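Local coordinates for diguanylate cyclase/phosphodiesterase (Caldicellulosiruptor saccharolyticus, PDB 3MTK), which is the GGDEF domain of a longer protein that probably acts as a cyclic-di-GMP phosphodiesterase, at residues T37-L42 against R142-A147. Sequence-based numbering, arbitrary orientation.
Sequences TYLIFL and RRCDLA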
# COMPACT_ATOMS: atom_id res chain seq x y z
N THR A 37 12.68 -9.09 -2.02
CA THR A 37 12.17 -7.80 -1.61
C THR A 37 10.96 -7.60 -2.50
O THR A 37 11.04 -7.87 -3.70
CB THR A 37 13.19 -6.69 -1.89
OG1 THR A 37 14.47 -7.09 -1.37
CG2 THR A 37 12.76 -5.40 -1.24
N TYR A 38 9.86 -7.14 -1.94
CA TYR A 38 8.66 -6.97 -2.75
C TYR A 38 8.04 -5.58 -2.73
O TYR A 38 8.15 -4.84 -1.76
CB TYR A 38 7.58 -7.97 -2.32
CG TYR A 38 7.98 -9.42 -2.42
CD1 TYR A 38 8.88 -9.99 -1.51
CD2 TYR A 38 7.47 -10.23 -3.43
CE1 TYR A 38 9.25 -11.33 -1.61
CE2 TYR A 38 7.83 -11.57 -3.53
CZ TYR A 38 8.72 -12.11 -2.62
OH TYR A 38 9.08 -13.43 -2.72
N LEU A 39 7.37 -5.25 -3.83
CA LEU A 39 6.64 -4.00 -3.95
C LEU A 39 5.21 -4.46 -3.71
O LEU A 39 4.77 -5.46 -4.29
CB LEU A 39 6.76 -3.42 -5.36
CG LEU A 39 5.94 -2.14 -5.57
CD1 LEU A 39 6.42 -1.06 -4.61
CD2 LEU A 39 6.08 -1.67 -7.00
N ILE A 40 4.49 -3.76 -2.84
CA ILE A 40 3.11 -4.12 -2.53
C ILE A 40 2.20 -2.91 -2.67
O ILE A 40 2.51 -1.82 -2.19
CB ILE A 40 2.98 -4.67 -1.09
CG1 ILE A 40 3.91 -5.87 -0.92
CG2 ILE A 40 1.56 -5.12 -0.83
CD1 ILE A 40 4.16 -6.23 0.52
N PHE A 41 1.07 -3.14 -3.33
CA PHE A 41 0.06 -2.11 -3.55
C PHE A 41 -1.19 -2.44 -2.74
O PHE A 41 -1.79 -3.51 -2.91
CB PHE A 41 -0.30 -2.05 -5.05
CG PHE A 41 0.55 -1.09 -5.85
CD1 PHE A 41 1.67 -0.47 -5.30
CD2 PHE A 41 0.23 -0.82 -7.18
CE1 PHE A 41 2.46 0.41 -6.06
CE2 PHE A 41 1.01 0.06 -7.95
CZ PHE A 41 2.13 0.67 -7.39
N LEU A 42 -1.59 -1.54 -1.85
CA LEU A 42 -2.79 -1.77 -1.05
C LEU A 42 -3.84 -0.74 -1.43
O LEU A 42 -3.57 0.47 -1.44
CB LEU A 42 -2.54 -1.65 0.45
CG LEU A 42 -1.65 -2.60 1.24
CD1 LEU A 42 -0.17 -2.21 1.07
CD2 LEU A 42 -2.04 -2.50 2.70
N ARG A 142 3.71 -1.06 -12.70
CA ARG A 142 2.67 -1.54 -13.61
C ARG A 142 2.33 -2.96 -13.19
O ARG A 142 1.17 -3.32 -13.07
CB ARG A 142 3.18 -1.52 -15.04
CG ARG A 142 3.32 -0.14 -15.62
CD ARG A 142 3.88 -0.17 -17.02
NE ARG A 142 3.65 1.10 -17.71
CZ ARG A 142 4.16 1.42 -18.89
NH1 ARG A 142 4.93 0.56 -19.53
NH2 ARG A 142 3.87 2.59 -19.44
N ARG A 143 3.36 -3.77 -12.95
CA ARG A 143 3.13 -5.15 -12.56
C ARG A 143 2.30 -5.28 -11.28
O ARG A 143 1.47 -6.18 -11.17
CB ARG A 143 4.44 -5.88 -12.37
CG ARG A 143 4.24 -7.36 -12.19
CD ARG A 143 5.58 -8.04 -12.19
NE ARG A 143 6.35 -7.64 -13.35
CZ ARG A 143 7.66 -7.80 -13.45
NH1 ARG A 143 8.33 -8.34 -12.44
NH2 ARG A 143 8.30 -7.41 -14.54
N CYS A 144 2.54 -4.39 -10.32
CA CYS A 144 1.80 -4.42 -9.07
C CYS A 144 0.36 -4.06 -9.35
O CYS A 144 -0.57 -4.65 -8.81
CB CYS A 144 2.37 -3.43 -8.08
SG CYS A 144 3.25 -4.22 -6.77
N ASP A 145 0.20 -3.07 -10.21
CA ASP A 145 -1.11 -2.59 -10.57
C ASP A 145 -1.95 -3.73 -11.13
O ASP A 145 -3.12 -3.87 -10.77
CB ASP A 145 -0.97 -1.47 -11.61
CG ASP A 145 -2.28 -0.77 -11.87
OD1 ASP A 145 -2.81 -0.14 -10.93
OD2 ASP A 145 -2.79 -0.85 -13.01
N LEU A 146 -1.35 -4.56 -11.98
CA LEU A 146 -2.07 -5.68 -12.59
C LEU A 146 -2.54 -6.67 -11.52
O LEU A 146 -3.67 -7.14 -11.55
CB LEU A 146 -1.18 -6.41 -13.60
CG LEU A 146 -1.73 -6.73 -15.00
CD1 LEU A 146 -0.69 -7.59 -15.75
CD2 LEU A 146 -3.06 -7.47 -14.92
N ALA A 147 -1.65 -6.96 -10.59
CA ALA A 147 -1.95 -7.88 -9.50
C ALA A 147 -3.14 -7.36 -8.68
O ALA A 147 -4.02 -8.12 -8.28
CB ALA A 147 -0.73 -8.03 -8.60
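Cys-144 packs between Leu-39 and Phe-41 in a buried, largely apolar contact that lays helix 137-154 against one face of the central sheet, on its inner strand 37-44. Helix and strand segments run at 47° to each other, their axes 8.1 Å apart at closest approach. Cys-144 CB sits over one face of the Phe-41 ring, displaced toward the rim atom CD2, and makes a CH-pi contact 3.7 Å from the ring centroid. Cys-144 SG lies over the same face but farther off, 4.5 Å from the centroid of the Phe-41 ring, a cysteine sulfur-aromatic contact. Cys-144 SG also reaches Leu-39, 3.6 Å from CG and 3.2 Å from the backbone O. With its CG anti to the backbone N (chi1 177°), Leu-39 brings CB, CG and CD2 alongside the sulfur. Asp-145 borders the ring through its backbone N, 3.8 Å from Phe-41 CD2, while its carboxylate forms a salt bridge with Arg-87 of the adjacent strand 87-93. An alanine in place of Phe-41 would probably open a gap beside Cys-144 and leave its CB and SG without their aromatic partner. On the other face of the sheet, Ile-40 and Leu-42 meet helix 97-108, so the strand lies between helices 137-154 and 97-108, as in the alpha/beta fold of GGDEF domains, related to the nucleotide cyclases.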